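Local coordinates for Nrps/pks (Streptomyces albus, PDB 4OPF), which forms one ketosynthase domain of an "AT-less" type I polyketide synthase for oxazolomycin, and probably handles the growing acyl chain, whether or not it extends it, at residues Gln136-Leu139 with Ala140-Ser144; Val313-Gly317 with Ser318-Cys322. All blocks are in the same frame, centred on the assembly; numbering follows the deposited sequence.

Contact 1: Gln136-Leu139 with Ala140-Ser144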
ATOM      1  N   GLN A 136      -2.300  -0.797  13.977  1.00 74.33           N
ATOM      2  CA  GLN A 136      -1.217  -0.556  12.974  1.00 69.57           C
ATOM      3  C   GLN A 136      -1.663   0.188  11.730  1.00 56.79           C
ATOM      4  O   GLN A 136      -0.820   0.767  10.992  1.00 54.54           O
ATOM      5  CB  GLN A 136      -0.492  -1.841  12.566  1.00 75.96           C
ATOM      6  CG  GLN A 136       0.383  -2.420  13.674  1.00 87.74           C
ATOM      7  CD  GLN A 136      -0.136  -2.090  15.068  1.00 90.96           C
ATOM      8  OE1 GLN A 136       0.185  -1.029  15.626  1.00 94.43           O
ATOM      9  NE2 GLN A 136      -0.963  -2.977  15.628  1.00 92.14           N
ATOM     10  N   ASN A 137      -2.971   0.161  11.475  1.00 43.89           N
ATOM     11  CA  ASN A 137      -3.529   0.932  10.380  1.00 39.28           C
ATOM     12  C   ASN A 137      -4.236   2.138  10.938  1.00 32.04           C
ATOM     13  O   ASN A 137      -4.822   2.877  10.133  1.00 26.66           O
ATOM     14  CB  ASN A 137      -4.506   0.046   9.576  1.00 40.51           C
ATOM     15  CG  ASN A 137      -4.605   0.446   8.126  1.00 44.36           C
ATOM     16  OD1 ASN A 137      -3.571   0.517   7.389  1.00 44.70           O
ATOM     17  ND2 ASN A 137      -5.870   0.659   7.656  1.00 46.69           N
ATOM     18  N   TYR A 138      -4.194   2.329  12.290  1.00 28.74           N
ATOM     19  CA  TYR A 138      -5.044   3.321  12.966  1.00 29.54           C
ATOM     20  C   TYR A 138      -4.806   4.739  12.423  1.00 27.29           C
ATOM     21  O   TYR A 138      -5.722   5.531  12.385  1.00 26.36           O
ATOM     22  CB  TYR A 138      -4.881   3.297  14.511  1.00 33.71           C
ATOM     23  CG  TYR A 138      -3.482   3.712  14.950  1.00 36.58           C
ATOM     24  CD1 TYR A 138      -3.136   5.049  15.084  1.00 35.24           C
ATOM     25  CD2 TYR A 138      -2.515   2.770  15.218  1.00 39.35           C
ATOM     26  CE1 TYR A 138      -1.867   5.425  15.497  1.00 36.45           C
ATOM     27  CE2 TYR A 138      -1.226   3.142  15.597  1.00 41.95           C
ATOM     28  CZ  TYR A 138      -0.906   4.476  15.714  1.00 39.43           C
ATOM     29  OH  TYR A 138       0.366   4.846  16.108  1.00 39.37           O
ATOM     30  N   LEU A 139      -3.586   5.071  11.965  1.00 24.36           N
ATOM     31  CA  LEU A 139      -3.334   6.411  11.486  1.00 24.48           C
ATOM     32  C   LEU A 139      -4.264   6.755  10.309  1.00 24.74           C
ATOM     33  O   LEU A 139      -4.745   7.909  10.248  1.00 24.88           O
ATOM     34  CB  LEU A 139      -1.857   6.630  11.065  1.00 25.40           C
ATOM     35  CG  LEU A 139      -0.844   6.652  12.217  1.00 27.52           C
ATOM     36  CD1 LEU A 139       0.521   6.753  11.612  1.00 28.98           C
ATOM     37  CD2 LEU A 139      -1.047   7.856  13.130  1.00 28.74           C
ATOM     38  N   ALA A 140      -4.454   5.803   9.382  1.00 21.63           N
ATOM     39  CA  ALA A 140      -5.380   5.991   8.271  1.00 21.60           C
ATOM     40  C   ALA A 140      -6.835   5.740   8.734  1.00 21.79           C
ATOM     41  O   ALA A 140      -7.756   6.508   8.416  1.00 20.94           O
ATOM     42  CB  ALA A 140      -5.012   5.070   7.118  1.00 21.55           C
ATOM     43  N   ALA A 141      -7.052   4.686   9.485  1.00 23.05           N
ATOM     44  CA  ALA A 141      -8.433   4.257   9.874  1.00 25.16           C
ATOM     45  C   ALA A 141      -9.130   5.297  10.729  1.00 25.23           C
ATOM     46  O   ALA A 141     -10.336   5.469  10.576  1.00 24.49           O
ATOM     47  CB  ALA A 141      -8.449   2.919  10.635  1.00 26.46           C
ATOM     48  N   ASN A 142      -8.403   6.005  11.591  1.00 24.94           N
ATOM     49  CA  ASN A 142      -9.029   7.090  12.331  1.00 27.16           C
ATOM     50  C   ASN A 142      -9.597   8.140  11.442  1.00 25.60           C
ATOM     51  O   ASN A 142     -10.624   8.674  11.739  1.00 24.49           O
ATOM     52  CB  ASN A 142      -8.047   7.794  13.232  1.00 32.04           C
ATOM     53  CG  ASN A 142      -7.836   7.057  14.496  1.00 37.56           C
ATOM     54  OD1 ASN A 142      -8.789   6.631  15.114  1.00 42.67           O
ATOM     55  ND2 ASN A 142      -6.593   6.909  14.906  1.00 40.40           N
ATOM     56  N   LEU A 143      -8.921   8.432  10.332  1.00 22.92           N
ATOM     57  CA  LEU A 143      -9.384   9.454   9.448  1.00 22.56           C
ATOM     58  C   LEU A 143     -10.620   8.983   8.714  1.00 23.54           C
ATOM     59  O   LEU A 143     -11.601   9.713   8.574  1.00 22.83           O
ATOM     60  CB  LEU A 143      -8.297   9.880   8.459  1.00 22.74           C
ATOM     61  CG  LEU A 143      -6.996  10.393   9.045  1.00 23.33           C
ATOM     62  CD1 LEU A 143      -6.000  10.788   7.981  1.00 24.98           C
ATOM     63  CD2 LEU A 143      -7.254  11.580   9.912  1.00 24.98           C
ATOM     64  N   SER A 144     -10.559   7.762   8.211  1.00 22.72           N
ATOM     65  CA  SER A 144     -11.681   7.192   7.485  1.00 22.40           C
ATOM     66  C   SER A 144     -12.885   7.116   8.406  1.00 22.81           C
ATOM     67  O   SER A 144     -14.009   7.355   7.954  1.00 23.72           O
ATOM     68  CB  SER A 144     -11.346   5.803   6.976  1.00 22.27           C
ATOM     69  OG  SER A 144     -10.280   5.875   6.030  1.00 22.80           O
TER
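Asn142 folds back over the first turn of its helix and meets Tyr138, one turn earlier. Its CB lies 3.4 Å from Tyr138 O, the oxygen that also takes the Asn142 backbone N-H at 2.8 Å between N and O. With CG anti to the carbonyl carbon (chi1 -81°), the amide turns toward the start of the helix: Asn142 CG is again 3.4 Å from Tyr138 O. At the tip, ND2 comes to 3.0 Å of that same Tyr138 O, but the angle is too poor for a hydrogen bond. ND2 of Asn142 also reaches the edge of the Tyr138 ring, 3.9 Å from CD1, with ring and amide planes 61° apart. Outside the segments, Asn142 rests on Met77 and Ala81. This is the N-terminal turn of helix 138-147, in the N-terminal half of the thiolase-type ketosynthase fold. Asn137 O opens the helical bonding by accepting from Ala141 N at 2.9 Å, and it takes a weak second bond from Ala140 N. The Asn137 amide is used elsewhere: its OD1 accepts from Val155 N and its ND2 donates to Ser153 O, tying the helix start to strand 153-156 close to Asp157 of the second subunit. Tyr138 OH is hydrogen-bonded to both Asp78 OD2 and Arg116 N, while Leu143 sets its CG 3.6 Å from Leu139 O and packs against Val109 and Leu85.

Contact 2: Val313-Gly317 with Ser318-Cys322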
ATOM      1  N   VAL A 313      20.103  11.249 -15.791  1.00 28.57           N
ATOM      2  CA  VAL A 313      18.753  11.061 -16.196  1.00 28.12           C
ATOM      3  C   VAL A 313      18.176  12.362 -16.778  1.00 27.65           C
ATOM      4  O   VAL A 313      17.476  12.328 -17.794  1.00 28.83           O
ATOM      5  CB  VAL A 313      17.867  10.634 -15.015  1.00 28.75           C
ATOM      6  CG1 VAL A 313      16.384  10.790 -15.355  1.00 29.42           C
ATOM      7  CG2 VAL A 313      18.124   9.190 -14.639  1.00 30.19           C
ATOM      8  N   TYR A 314      18.408  13.474 -16.097  1.00 26.94           N
ATOM      9  CA  TYR A 314      17.748  14.752 -16.423  1.00 28.51           C
ATOM     10  C   TYR A 314      18.479  15.631 -17.434  1.00 28.27           C
ATOM     11  O   TYR A 314      17.826  16.411 -18.154  1.00 28.46           O
ATOM     12  CB  TYR A 314      17.507  15.573 -15.132  1.00 28.64           C
ATOM     13  CG  TYR A 314      16.228  15.170 -14.470  1.00 27.67           C
ATOM     14  CD1 TYR A 314      15.065  15.650 -14.949  1.00 29.86           C
ATOM     15  CD2 TYR A 314      16.185  14.312 -13.409  1.00 25.88           C
ATOM     16  CE1 TYR A 314      13.884  15.347 -14.378  1.00 30.44           C
ATOM     17  CE2 TYR A 314      14.986  13.945 -12.841  1.00 25.24           C
ATOM     18  CZ  TYR A 314      13.840  14.477 -13.322  1.00 27.44           C
ATOM     19  OH  TYR A 314      12.588  14.151 -12.898  1.00 27.01           O
ATOM     20  N   ARG A 315      19.798  15.499 -17.479  1.00 27.15           N
ATOM     21  CA  ARG A 315      20.662  16.366 -18.287  1.00 28.78           C
ATOM     22  C   ARG A 315      21.713  15.624 -19.121  1.00 29.15           C
ATOM     23  O   ARG A 315      22.828  16.104 -19.293  1.00 30.36           O
ATOM     24  CB  ARG A 315      21.328  17.450 -17.415  1.00 28.19           C
ATOM     25  CG  ARG A 315      20.345  18.488 -16.835  1.00 28.59           C
ATOM     26  CD  ARG A 315      19.514  19.207 -17.890  1.00 29.80           C
ATOM     27  NE  ARG A 315      18.655  20.215 -17.282  1.00 29.56           N
ATOM     28  CZ  ARG A 315      17.379  20.034 -16.926  1.00 29.85           C
ATOM     29  NH1 ARG A 315      16.759  18.894 -17.095  1.00 29.42           N
ATOM     30  NH2 ARG A 315      16.714  21.019 -16.364  1.00 30.90           N
ATOM     31  N   ASP A 316      21.346  14.470 -19.655  1.00 29.75           N
ATOM     32  CA  ASP A 316      22.283  13.670 -20.427  1.00 31.45           C
ATOM     33  C   ASP A 316      22.462  14.331 -21.776  1.00 33.13           C
ATOM     34  O   ASP A 316      21.528  14.401 -22.532  1.00 34.03           O
ATOM     35  CB  ASP A 316      21.741  12.237 -20.587  1.00 32.83           C
ATOM     36  CG  ASP A 316      22.772  11.309 -21.139  1.00 36.43           C
ATOM     37  OD1 ASP A 316      23.952  11.744 -21.188  1.00 37.94           O
ATOM     38  OD2 ASP A 316      22.428  10.195 -21.609  1.00 36.51           O
ATOM     39  N   GLY A 317      23.636  14.869 -22.037  1.00 33.35           N
ATOM     40  CA  GLY A 317      23.915  15.611 -23.265  1.00 35.38           C
ATOM     41  C   GLY A 317      23.211  16.966 -23.329  1.00 37.17           C
ATOM     42  O   GLY A 317      22.936  17.455 -24.423  1.00 36.98           O
ATOM     43  N   SER A 318      22.901  17.567 -22.169  1.00 34.53           N
ATOM     44  CA  SER A 318      22.184  18.833 -22.141  1.00 35.58           C
ATOM     45  C   SER A 318      22.903  19.853 -21.294  1.00 37.31           C
ATOM     46  O   SER A 318      23.509  19.500 -20.303  1.00 38.08           O
ATOM     47  CB  SER A 318      20.779  18.632 -21.571  1.00 34.38           C
ATOM     48  OG  SER A 318      20.126  19.858 -21.382  1.00 32.94           O
ATOM     49  N   ASP A 319      22.775  21.121 -21.682  1.00 39.01           N
ATOM     50  CA  ASP A 319      23.293  22.265 -20.941  1.00 40.98           C
ATOM     51  C   ASP A 319      22.170  23.060 -20.293  1.00 37.83           C
ATOM     52  O   ASP A 319      22.444  24.102 -19.745  1.00 36.34           O
ATOM     53  CB  ASP A 319      24.102  23.199 -21.893  1.00 49.54           C
ATOM     54  CG  ASP A 319      25.306  22.463 -22.577  1.00 61.32           C
ATOM     55  OD1 ASP A 319      26.099  21.781 -21.865  1.00 70.34           O
ATOM     56  OD2 ASP A 319      25.462  22.540 -23.829  1.00 74.11           O
ATOM     57  N   THR A 320      20.911  22.600 -20.346  1.00 34.51           N
ATOM     58  CA  THR A 320      19.831  23.377 -19.772  1.00 34.74           C
ATOM     59  C   THR A 320      20.010  23.449 -18.230  1.00 33.01           C
ATOM     60  O   THR A 320      20.188  22.408 -17.605  1.00 32.55           O
ATOM     61  CB  THR A 320      18.484  22.697 -20.093  1.00 35.56           C
ATOM     62  OG1 THR A 320      18.276  22.650 -21.504  1.00 35.63           O
ATOM     63  CG2 THR A 320      17.309  23.398 -19.459  1.00 34.74           C
ATOM     64  N   PRO A 321      19.935  24.644 -17.613  1.00 33.47           N
ATOM     65  CA  PRO A 321      20.064  24.693 -16.159  1.00 34.20           C
ATOM     66  C   PRO A 321      19.087  23.753 -15.441  1.00 32.30           C
ATOM     67  O   PRO A 321      17.961  23.494 -15.916  1.00 31.51           O
ATOM     68  CB  PRO A 321      19.724  26.164 -15.830  1.00 35.55           C
ATOM     69  CG  PRO A 321      20.304  26.889 -17.026  1.00 36.69           C
ATOM     70  CD  PRO A 321      19.855  26.011 -18.178  1.00 37.12           C
ATOM     71  N   CYS A 322      19.541  23.185 -14.338  1.00 34.03           N
ATOM     72  CA  CYS A 322      18.667  22.417 -13.446  1.00 33.58           C
ATOM     73  C   CYS A 322      18.959  22.835 -12.022  1.00 31.94           C
ATOM     74  O   CYS A 322      20.064  22.655 -11.552  1.00 32.47           O
ATOM     75  CB  CYS A 322      18.867  20.912 -13.595  1.00 34.67           C
ATOM     76  SG  CYS A 322      17.585  19.909 -12.744  1.00 35.53           S
TER
HETATM   77  O   HOH W   1      25.417  17.843 -19.293  1.00 46.53           O
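A type II beta turn, Arg315 to Ser318, takes the chain out of helix 300-314 and toward strand 322-325, in the C-terminal half of the ketosynthase fold. Gly317 supplies its positive phi, Ser318 N closes the turn on Arg315 O at 3.2 Å, and a water spans the outgoing chain by donating to Arg315 O and Ser318 O. Arg315 then reaches across the loop. Bent at chi2 (-56°), its chain carries CD past Ser318 OG and lays the guanidinium beside the backbone of the segment running into the strand. Arg315 NE donates to Thr320 O at 2.7 Å, and Arg315 NH2 to Pro321 O at 2.8 Å along a straight N-H line. Both oxygens lie at the edge of the guanidinium, in its plane, whereas each nitrogen stands above the plane of the carbonyl it binds. On another edge Arg315 NH1 donates back to Tyr314 O at 2.9 Å. Cys322 covers one face of the group, with SG 3.9 Å above the Arg315 guanidinium plane toward the rim. Ser318 OG accepts from Thr320 N at 3.0 Å, forming an ST turn, and is also hydrogen-bonded to Asp287 OD1. Outside the loop, NH1 and NH2 bond to Ala286 O and Val289 O. A methionine in place of Arg315 would probably leave the carbonyls of Thr320 and Pro321 without these donors and let the loop shift against the helix end. With five main-chain oxygens accepting from it and a long, weak ion pair to Asp287, the buried cation is probably stabilised largely by carbonyl dipoles.

In the fold
Contacts 1 and 2 lie on opposite sides of the chain's centre, their own centres about 42 Å apart, and share no helix or strand. Residues 136-144 begin a helix and 313-322 leave one, in the N-terminal and C-terminal halves of the fold respectively. Contact 1 buries its leucines against neighbouring strands and a helix, and borders the second subunit; contact 2 exposes its turn, is touched by no other chain of the assembly, and keeps Arg315, Tyr314 and Cys322 buried beneath. The chemistry follows: regular helical bonding plus amide and aliphatic packing in the first, a charged side chain bonded to irregular backbone in the second.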